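Local coordinates for putative transcriptional regulator TRANSCRIPTION REGULATOR protein (Rhizobium meliloti, PDB 5NLA) that activates transcription in response to c-di-GMP, which it binds by a PilZ-like mechanism, regulating extracellular polysaccharide production, probably through sequence-specific DNA binding, at residues D122-R133 / T164-Y175; D83-G91 / V100-S108. One frame throughout, in Å; residues are numbered along the deposited sequence.

In the fold
Interactions 1 and 2 are two strand pairings of one antiparallel sheet, lying in series along the chain with centres about 12 Å apart. The 100-108 side of interaction 2 borders the 164-175 side of interaction 1, because strands 97-104 and 166-173 are neighbours. Probable backbone hydrogen bonds join them, Leu170 N to Val100 O at 2.8 Å and Ser168 N to Gln102 O at 2.9 Å, so four neighbouring strands of the sheet form a continuous network. Interaction 1 is the more central, its centre about 8 Å from that of the chain against about 17 Å for interaction 2. Both belong to the beta-sheet framework, while residues 273-352 match a helix-turn-helix family.

Interaction 1: D122-R133 / T164-Y175; sequences DHWNVGLFRSGR and TDAASILLFMPY
An antiparallel strand pair with a classic beta bulge joins Trp124-Phe129 to Ala166-Met173 in the interior of a seven-stranded sheet. Trp124 with Met173, Val126 with Leu171 and Leu128 with Ile169 are hydrogen-bonded pairs, each closed by reciprocal N-H...O bonds; Leu128 N to Ile169 O measures 2.8 Å. Between Phe129 and Ser131 the register slips by one residue. Ala167 O then faces two donors, Arg130 N at 2.8 Å and, weakly, Ser131 N, while Ala167 N reaches Ser131 O.

At the opposite end the indole of Trp124 gives NE1 to Tyr175 O at 2.9 Å. The N-H...O angle is 175° and the oxygen lies in the indole plane, although the donor is tilted from the carbonyl plane. The six-membered ring runs nearly parallel to the Tyr175 ring but is slid aside, with CZ2 at 3.3 Å from Tyr175 CE1. Helix 251-261 packs on Tyr175, and its His256 bonds Asp122 OD2.

Asn125 turns CG anti to the backbone N (chi1 -162°), which sets ND2 over one face of the Phe172 ring, toward its rim, with amide and ring planes 12° apart; ND2 is 3.2 Å from Phe172 CE1. ND2 also donates to Leu171 O at 3.1 Å, approaching from above the carbonyl plane. Next to the bulge, Ile169 CG2 sits over one face of the Arg130 guanidinium, 3.6 Å from NH2, whereas NH1 bonds Asn206.

Leu171 O is thus gripped by two donors, Asn125 ND2 and Val126 N. The buried Asn125 ND2 places one N-H on a main-chain oxygen while the amide lies nearly parallel to the Phe172 ring, toward its rim, and the bond from Trp124 NE1 probably helps to fix the rotation of its indole where strand 166-173 passes into Tyr175.

Interaction 2: D83-G91 / V100-S108; sequences DGFPAELTG and VQQVTPAHS
Backbone bonds between Glu88 and Val103, and between Thr90 and Gln101, mark two hydrogen-bonded pairs of an antiparallel beta hairpin; the axes of 88-91 and 100-104 approach to 4.5 Å, at 173°. Each pair is reciprocal, Val103 N meeting Glu88 O at 2.8 Å, and CA-H...O contacts such as Gln102 CA to Glu88 O fill the intervals.

The apolar contacts fall in two groups. Leu89 CD2 lies alongside the Gln102 chain, 3.4 Å from its CG, and also meets Val100 CG1. Farther out, Phe85 carries CG opposite its backbone N (chi1 -167°), bringing one ring face to Pro105, whose CD stands 3.8 Å from the ring centroid in a CH-pi contact. Pro86 CD touches Pro105 CG at 3.6 Å, while His107 CB comes to the Phe85 ring edge. An alanine in place of Phe85 would probably leave Pro105 CD without its aromatic face and open a gap beside His107.

One side-chain hydrogen bond acts locally: His107 ND1 donates to Pro105 O at 2.9 Å, in the imidazole plane, bridging the corner between strands.

Trp63 of helix 59-67 packs against Phe85, Leu89 and Thr104, and the hairpin is flanked in its sheet by strands 49-52 and 166-173.

Interaction 1: D122-R133 / T164-Y175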
loop_
_atom_site.group_PDB
_atom_site.type_symbol
_atom_site.label_atom_id
_atom_site.label_comp_id
_atom_site.label_asym_id
_atom_site.label_seq_id
_atom_site.Cartn_x
_atom_site.Cartn_y
_atom_site.Cartn_z
ATOM N N ASP A 122 -1.006 -4.082 -5.081
ATOM C CA ASP A 122 -0.260 -4.978 -4.188
ATOM C C ASP A 122 0.910 -4.271 -3.500
ATOM O O ASP A 122 1.912 -4.900 -3.118
ATOM C CB ASP A 122 0.245 -6.178 -4.974
ATOM C CG ASP A 122 1.163 -5.785 -6.115
ATOM O OD1 ASP A 122 1.270 -4.580 -6.435
ATOM O OD2 ASP A 122 1.767 -6.702 -6.700
ATOM N N HIS A 123 0.764 -2.971 -3.300
ATOM C CA HIS A 123 1.823 -2.172 -2.733
ATOM C C HIS A 123 2.141 -2.692 -1.329
ATOM O O HIS A 123 1.309 -3.349 -0.698
ATOM C CB HIS A 123 1.408 -0.691 -2.650
ATOM C CG HIS A 123 1.228 -0.019 -3.978
ATOM N ND1 HIS A 123 0.278 -0.414 -4.893
ATOM C CD2 HIS A 123 1.861 1.044 -4.533
ATOM C CE1 HIS A 123 0.351 0.357 -5.964
ATOM N NE2 HIS A 123 1.297 1.257 -5.768
ATOM N N TRP A 124 3.355 -2.416 -0.864
ATOM C CA TRP A 124 3.697 -2.565 0.546
ATOM C C TRP A 124 3.223 -1.280 1.220
ATOM O O TRP A 124 3.599 -0.179 0.821
ATOM C CB TRP A 124 5.201 -2.724 0.724
ATOM C CG TRP A 124 5.813 -3.766 -0.153
ATOM C CD1 TRP A 124 6.461 -3.558 -1.321
ATOM C CD2 TRP A 124 5.833 -5.180 0.073
ATOM N NE1 TRP A 124 6.881 -4.753 -1.845
ATOM C CE2 TRP A 124 6.507 -5.764 -1.008
ATOM C CE3 TRP A 124 5.334 -6.008 1.083
ATOM C CZ2 TRP A 124 6.710 -7.130 -1.112
ATOM C CZ3 TRP A 124 5.526 -7.374 0.977
ATOM C CH2 TRP A 124 6.216 -7.920 -0.112
ATOM N N ASN A 125 2.365 -1.419 2.214
ATOM C CA ASN A 125 1.793 -0.274 2.909
ATOM C C ASN A 125 2.468 -0.167 4.269
ATOM O O ASN A 125 2.493 -1.128 5.048
ATOM C CB ASN A 125 0.278 -0.477 3.064
ATOM C CG ASN A 125 -0.497 0.809 3.366
ATOM O OD1 ASN A 125 -1.650 0.729 3.776
ATOM N ND2 ASN A 125 0.102 1.971 3.153
ATOM N N VAL A 126 3.054 0.991 4.525
ATOM C CA VAL A 126 3.544 1.330 5.856
ATOM C C VAL A 126 2.856 2.607 6.273
ATOM O O VAL A 126 2.791 3.555 5.489
ATOM C CB VAL A 126 5.057 1.509 5.849
ATOM C CG1 VAL A 126 5.529 2.266 7.079
ATOM C CG2 VAL A 126 5.715 0.141 5.759
ATOM N N GLY A 127 2.324 2.629 7.488
ATOM C CA GLY A 127 1.535 3.771 7.948
ATOM C C GLY A 127 1.869 4.148 9.369
ATOM O O GLY A 127 1.849 3.293 10.246
ATOM N N LEU A 128 2.174 5.427 9.577
ATOM C CA LEU A 128 2.484 5.982 10.893
ATOM C C LEU A 128 1.311 6.790 11.409
ATOM O O LEU A 128 0.789 7.609 10.674
ATOM C CB LEU A 128 3.663 6.934 10.772
ATOM C CG LEU A 128 4.100 7.672 12.033
ATOM C CD1 LEU A 128 4.574 6.685 13.090
ATOM C CD2 LEU A 128 5.192 8.663 11.660
ATOM N N PHE A 129 0.952 6.620 12.679
ATOM C CA PHE A 129 -0.119 7.420 13.299
ATOM C C PHE A 129 0.479 8.573 14.100
ATOM O O PHE A 129 1.301 8.349 14.997
ATOM C CB PHE A 129 -0.990 6.550 14.214
ATOM C CG PHE A 129 -1.986 5.695 13.472
ATOM C CD1 PHE A 129 -1.564 4.758 12.539
ATOM C CD2 PHE A 129 -3.337 5.823 13.707
ATOM C CE1 PHE A 129 -2.475 3.976 11.850
ATOM C CE2 PHE A 129 -4.253 5.050 13.022
ATOM C CZ PHE A 129 -3.825 4.124 12.092
ATOM N N ARG A 130 0.066 9.798 13.777
ATOM C CA ARG A 130 0.353 10.962 14.629
ATOM C C ARG A 130 -0.562 10.878 15.845
ATOM O O ARG A 130 -0.121 11.018 16.976
ATOM C CB ARG A 130 0.112 12.291 13.899
ATOM C CG ARG A 130 0.717 12.405 12.504
ATOM C CD ARG A 130 2.164 11.962 12.505
ATOM N NE ARG A 130 2.890 12.418 11.329
ATOM C CZ ARG A 130 4.207 12.283 11.168
ATOM N NH1 ARG A 130 4.951 11.709 12.112
ATOM N NH2 ARG A 130 4.791 12.734 10.059
ATOM N N SER A 131 -1.846 10.660 15.578
ATOM C CA SER A 131 -2.854 10.416 16.596
ATOM C C SER A 131 -3.832 9.339 16.137
ATOM O O SER A 131 -3.972 9.094 14.957
ATOM C CB SER A 131 -3.627 11.694 16.867
ATOM O OG SER A 131 -4.324 12.097 15.704
ATOM N N GLY A 132 -4.522 8.739 17.095
ATOM C CA GLY A 132 -5.490 7.690 16.851
ATOM C C GLY A 132 -4.890 6.315 17.071
ATOM O O GLY A 132 -3.721 6.169 17.411
ATOM N N ARG A 133 -5.704 5.303 16.824
ATOM C CA ARG A 133 -5.391 3.922 17.112
ATOM C C ARG A 133 -6.162 3.123 16.094
ATOM O O ARG A 133 -7.316 3.446 15.817
ATOM C CB ARG A 133 -5.828 3.521 18.526
ATOM C CG ARG A 133 -4.964 4.143 19.593
ATOM C CD ARG A 133 -5.154 3.564 20.995
ATOM N NE ARG A 133 -4.013 3.931 21.844
ATOM C CZ ARG A 133 -2.804 3.359 21.796
ATOM N NH1 ARG A 133 -2.545 2.351 20.959
ATOM N NH2 ARG A 133 -1.836 3.782 22.602
ATOM N N THR A 164 -10.060 4.438 15.262
ATOM C CA THR A 164 -10.604 5.580 15.926
ATOM C C THR A 164 -10.380 6.746 14.920
ATOM O O THR A 164 -9.863 6.507 13.797
ATOM C CB THR A 164 -9.883 5.700 17.301
ATOM O OG1 THR A 164 -10.802 6.161 18.282
ATOM C CG2 THR A 164 -8.692 6.594 17.262
ATOM N N ASP A 165 -10.781 7.970 15.269
ATOM C CA ASP A 165 -10.393 9.130 14.476
ATOM C C ASP A 165 -8.875 9.238 14.534
ATOM O O ASP A 165 -8.271 8.913 15.541
ATOM C CB ASP A 165 -11.075 10.410 14.943
ATOM C CG ASP A 165 -10.540 10.944 16.280
ATOM O OD1 ASP A 165 -10.077 10.179 17.154
ATOM O OD2 ASP A 165 -10.621 12.164 16.474
ATOM N N ALA A 166 -8.241 9.625 13.435
ATOM C CA ALA A 166 -6.795 9.531 13.365
ATOM C C ALA A 166 -6.220 10.435 12.316
ATOM O O ALA A 166 -6.913 10.855 11.399
ATOM C CB ALA A 166 -6.376 8.092 13.093
ATOM N N ALA A 167 -4.939 10.739 12.495
ATOM C CA ALA A 167 -4.118 11.414 11.501
ATOM C C ALA A 167 -2.946 10.499 11.256
ATOM O O ALA A 167 -2.244 10.127 12.193
ATOM C CB ALA A 167 -3.620 12.757 12.025
ATOM N N SER A 168 -2.733 10.123 10.012
ATOM C CA SER A 168 -1.607 9.276 9.692
ATOM C C SER A 168 -0.845 9.794 8.494
ATOM O O SER A 168 -1.353 10.603 7.708
ATOM C CB SER A 168 -2.059 7.823 9.460
ATOM O OG SER A 168 -3.034 7.720 8.442
ATOM N N ILE A 169 0.396 9.332 8.387
ATOM C CA ILE A 169 1.172 9.476 7.166
ATOM C C ILE A 169 1.463 8.055 6.645
ATOM O O ILE A 169 1.962 7.194 7.383
ATOM C CB ILE A 169 2.413 10.383 7.369
ATOM C CG1 ILE A 169 3.119 10.641 6.027
ATOM C CG2 ILE A 169 3.375 9.809 8.398
ATOM C CD1 ILE A 169 3.891 11.947 5.981
ATOM N N LEU A 170 1.076 7.813 5.392
ATOM C CA LEU A 170 1.087 6.475 4.786
ATOM C C LEU A 170 2.049 6.403 3.591
ATOM O O LEU A 170 1.986 7.243 2.695
ATOM C CB LEU A 170 -0.312 6.127 4.281
ATOM C CG LEU A 170 -1.499 5.962 5.240
ATOM C CD1 LEU A 170 -2.748 5.669 4.412
ATOM C CD2 LEU A 170 -1.268 4.854 6.259
ATOM N N LEU A 171 2.918 5.391 3.586
ATOM C CA LEU A 171 3.782 5.066 2.440
ATOM C C LEU A 171 3.205 3.870 1.680
ATOM O O LEU A 171 2.914 2.820 2.272
ATOM C CB LEU A 171 5.191 4.683 2.906
ATOM C CG LEU A 171 5.929 5.617 3.859
ATOM C CD1 LEU A 171 7.241 4.991 4.309
ATOM C CD2 LEU A 171 6.170 6.958 3.197
ATOM N N PHE A 172 3.040 4.034 0.374
ATOM C CA PHE A 172 2.667 2.934 -0.501
ATOM C C PHE A 172 3.842 2.739 -1.452
ATOM O O PHE A 172 4.174 3.632 -2.218
ATOM C CB PHE A 172 1.408 3.258 -1.290
ATOM C CG PHE A 172 0.164 3.415 -0.453
ATOM C CD1 PHE A 172 -0.593 2.305 -0.096
ATOM C CD2 PHE A 172 -0.303 4.690 -0.085
ATOM C CE1 PHE A 172 -1.760 2.447 0.657
ATOM C CE2 PHE A 172 -1.478 4.841 0.654
ATOM C CZ PHE A 172 -2.206 3.717 1.030
ATOM N N MET A 173 4.472 1.571 -1.369
ATOM C CA MET A 173 5.690 1.256 -2.119
ATOM C C MET A 173 5.349 0.140 -3.125
ATOM O O MET A 173 4.798 -0.895 -2.723
ATOM C CB MET A 173 6.796 0.796 -1.151
ATOM C CG MET A 173 7.415 1.919 -0.302
ATOM S SD MET A 173 8.273 1.421 1.211
ATOM C CE MET A 173 6.868 0.749 2.063
ATOM N N PRO A 174 5.651 0.340 -4.431
ATOM C CA PRO A 174 5.313 -0.693 -5.420
ATOM C C PRO A 174 6.078 -1.993 -5.185
ATOM O O PRO A 174 7.229 -1.940 -4.756
ATOM C CB PRO A 174 5.735 -0.074 -6.753
ATOM C CG PRO A 174 5.989 1.362 -6.487
ATOM C CD PRO A 174 6.344 1.483 -5.051
ATOM N N TYR A 175 5.445 -3.134 -5.483
ATOM C CA TYR A 175 5.987 -4.461 -5.137
ATOM C C TYR A 175 7.498 -4.566 -5.264
ATOM O O TYR A 175 8.175 -5.070 -4.372
ATOM C CB TYR A 175 5.385 -5.580 -6.007
ATOM C CG TYR A 175 5.778 -6.946 -5.488
ATOM C CD1 TYR A 175 5.195 -7.443 -4.333
ATOM C CD2 TYR A 175 6.758 -7.710 -6.106
ATOM C CE1 TYR A 175 5.554 -8.666 -3.811
ATOM C CE2 TYR A 175 7.126 -8.942 -5.585
ATOM C CZ TYR A 175 6.514 -9.411 -4.427
ATOM O OH TYR A 175 6.832 -10.625 -3.861
#

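Interaction 2: D83-G91 / V100-S108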
loop_
_atom_site.group_PDB
_atom_site.type_symbol
_atom_site.label_atom_id
_atom_site.label_comp_id
_atom_site.label_asym_id
_atom_site.label_seq_id
_atom_site.Cartn_x
_atom_site.Cartn_y
_atom_site.Cartn_z
ATOM N N ASP A 83 -24.635 13.080 10.558
ATOM C CA ASP A 83 -23.553 13.701 11.330
ATOM C C ASP A 83 -22.445 14.324 10.462
ATOM O O ASP A 83 -21.828 15.295 10.860
ATOM C CB ASP A 83 -22.913 12.674 12.310
ATOM C CG ASP A 83 -23.909 12.119 13.354
ATOM O OD1 ASP A 83 -24.870 12.835 13.734
ATOM O OD2 ASP A 83 -23.717 10.963 13.803
ATOM N N GLY A 84 -22.191 13.759 9.290
ATOM C CA GLY A 84 -21.078 14.184 8.460
ATOM C C GLY A 84 -19.885 13.277 8.675
ATOM O O GLY A 84 -19.904 12.384 9.528
ATOM N N PHE A 85 -18.841 13.503 7.888
ATOM C CA PHE A 85 -17.669 12.659 7.916
ATOM C C PHE A 85 -16.462 13.434 7.357
ATOM O O PHE A 85 -16.029 13.190 6.224
ATOM C CB PHE A 85 -17.941 11.387 7.119
ATOM C CG PHE A 85 -16.925 10.311 7.336
ATOM C CD1 PHE A 85 -17.075 9.411 8.381
ATOM C CD2 PHE A 85 -15.832 10.173 6.476
ATOM C CE1 PHE A 85 -16.142 8.410 8.593
ATOM C CE2 PHE A 85 -14.888 9.164 6.680
ATOM C CZ PHE A 85 -15.037 8.288 7.745
ATOM N N PRO A 86 -15.910 14.366 8.159
ATOM C CA PRO A 86 -14.836 15.242 7.699
ATOM C C PRO A 86 -13.507 14.501 7.530
ATOM O O PRO A 86 -12.907 14.085 8.518
ATOM C CB PRO A 86 -14.734 16.277 8.810
ATOM C CG PRO A 86 -15.157 15.553 10.040
ATOM C CD PRO A 86 -16.118 14.476 9.615
ATOM N N ALA A 87 -13.062 14.356 6.284
ATOM C CA ALA A 87 -11.874 13.575 5.962
ATOM C C ALA A 87 -11.040 14.248 4.872
ATOM O O ALA A 87 -11.555 15.014 4.063
ATOM C CB ALA A 87 -12.250 12.158 5.558
ATOM N N GLU A 88 -9.741 13.951 4.896
ATOM C CA GLU A 88 -8.762 14.549 4.010
ATOM C C GLU A 88 -7.720 13.516 3.643
ATOM O O GLU A 88 -7.203 12.815 4.517
ATOM C CB GLU A 88 -8.057 15.712 4.694
ATOM C CG GLU A 88 -8.389 17.086 4.150
ATOM C CD GLU A 88 -7.351 18.118 4.552
ATOM O OE1 GLU A 88 -6.820 18.033 5.690
ATOM O OE2 GLU A 88 -7.051 19.006 3.720
ATOM N N LEU A 89 -7.435 13.428 2.346
ATOM C CA LEU A 89 -6.294 12.703 1.812
ATOM C C LEU A 89 -5.469 13.713 1.059
ATOM O O LEU A 89 -6.013 14.579 0.374
ATOM C CB LEU A 89 -6.738 11.602 0.855
ATOM C CG LEU A 89 -6.897 10.135 1.294
ATOM C CD1 LEU A 89 -6.244 9.199 0.275
ATOM C CD2 LEU A 89 -6.368 9.839 2.690
ATOM N N THR A 90 -4.157 13.607 1.195
ATOM C CA THR A 90 -3.254 14.488 0.485
ATOM C C THR A 90 -2.111 13.632 -0.048
ATOM O O THR A 90 -1.413 12.997 0.732
ATOM C CB THR A 90 -2.760 15.609 1.419
ATOM O OG1 THR A 90 -3.845 16.048 2.254
ATOM C CG2 THR A 90 -2.235 16.787 0.636
ATOM N N GLY A 91 -1.956 13.601 -1.376
ATOM C CA GLY A 91 -1.058 12.662 -2.065
ATOM C C GLY A 91 0.141 13.296 -2.754
ATOM O O GLY A 91 -0.020 14.198 -3.578
ATOM N N VAL A 100 0.952 9.507 1.372
ATOM C CA VAL A 100 -0.405 10.017 1.600
ATOM C C VAL A 100 -0.576 10.511 3.033
ATOM O O VAL A 100 -0.362 9.761 3.977
ATOM C CB VAL A 100 -1.463 8.950 1.276
ATOM C CG1 VAL A 100 -2.857 9.403 1.711
ATOM C CG2 VAL A 100 -1.426 8.631 -0.213
ATOM N N GLN A 101 -0.949 11.779 3.173
ATOM C CA GLN A 101 -1.364 12.341 4.459
ATOM C C GLN A 101 -2.877 12.168 4.603
ATOM O O GLN A 101 -3.651 12.751 3.839
ATOM C CB GLN A 101 -0.975 13.812 4.554
ATOM C CG GLN A 101 0.539 14.031 4.641
ATOM C CD GLN A 101 0.980 15.445 4.290
ATOM O OE1 GLN A 101 0.729 15.938 3.184
ATOM N NE2 GLN A 101 1.669 16.092 5.218
ATOM N N GLN A 102 -3.283 11.352 5.573
ATOM C CA GLN A 102 -4.684 11.046 5.821
ATOM C C GLN A 102 -5.168 11.633 7.149
ATOM O O GLN A 102 -4.519 11.459 8.188
ATOM C CB GLN A 102 -4.853 9.539 5.866
ATOM C CG GLN A 102 -6.284 9.066 6.030
ATOM C CD GLN A 102 -6.425 7.600 5.698
ATOM O OE1 GLN A 102 -7.371 7.186 5.015
ATOM N NE2 GLN A 102 -5.470 6.801 6.159
ATOM N N VAL A 103 -6.308 12.317 7.110
ATOM C CA VAL A 103 -7.025 12.698 8.323
ATOM C C VAL A 103 -8.446 12.186 8.177
ATOM O O VAL A 103 -9.118 12.487 7.196
ATOM C CB VAL A 103 -7.035 14.223 8.541
ATOM C CG1 VAL A 103 -7.825 14.569 9.797
ATOM C CG2 VAL A 103 -5.614 14.757 8.636
ATOM N N THR A 104 -8.900 11.424 9.158
ATOM C CA THR A 104 -10.125 10.662 9.002
ATOM C C THR A 104 -10.849 10.424 10.349
ATOM O O THR A 104 -10.191 10.291 11.384
ATOM C CB THR A 104 -9.794 9.340 8.270
ATOM O OG1 THR A 104 -10.990 8.784 7.721
ATOM C CG2 THR A 104 -9.103 8.333 9.188
ATOM N N PRO A 105 -12.199 10.421 10.355
ATOM C CA PRO A 105 -12.944 10.060 11.576
ATOM C C PRO A 105 -12.962 8.545 11.827
ATOM O O PRO A 105 -12.466 7.785 11.003
ATOM C CB PRO A 105 -14.369 10.572 11.300
ATOM C CG PRO A 105 -14.246 11.499 10.148
ATOM C CD PRO A 105 -13.098 10.982 9.338
ATOM N N ALA A 106 -13.525 8.119 12.960
ATOM C CA ALA A 106 -13.586 6.694 13.286
ATOM C C ALA A 106 -14.411 5.972 12.250
ATOM O O ALA A 106 -15.510 6.398 11.934
ATOM C CB ALA A 106 -14.174 6.455 14.662
ATOM N N HIS A 107 -13.854 4.902 11.695
ATOM C CA HIS A 107 -14.586 4.045 10.761
ATOM C C HIS A 107 -13.991 2.649 10.836
ATOM O O HIS A 107 -12.998 2.418 11.538
ATOM C CB HIS A 107 -14.484 4.592 9.330
ATOM C CG HIS A 107 -13.084 4.620 8.810
ATOM N ND1 HIS A 107 -12.150 5.536 9.241
ATOM C CD2 HIS A 107 -12.439 3.802 7.948
ATOM C CE1 HIS A 107 -10.995 5.299 8.649
ATOM N NE2 HIS A 107 -11.141 4.249 7.862
ATOM N N SER A 108 -14.624 1.719 10.142
ATOM C CA SER A 108 -14.083 0.394 9.976
ATOM C C SER A 108 -13.748 0.176 8.489
ATOM O O SER A 108 -14.276 0.868 7.590
ATOM C CB SER A 108 -15.049 -0.640 10.525
ATOM O OG SER A 108 -16.203 -0.701 9.712
#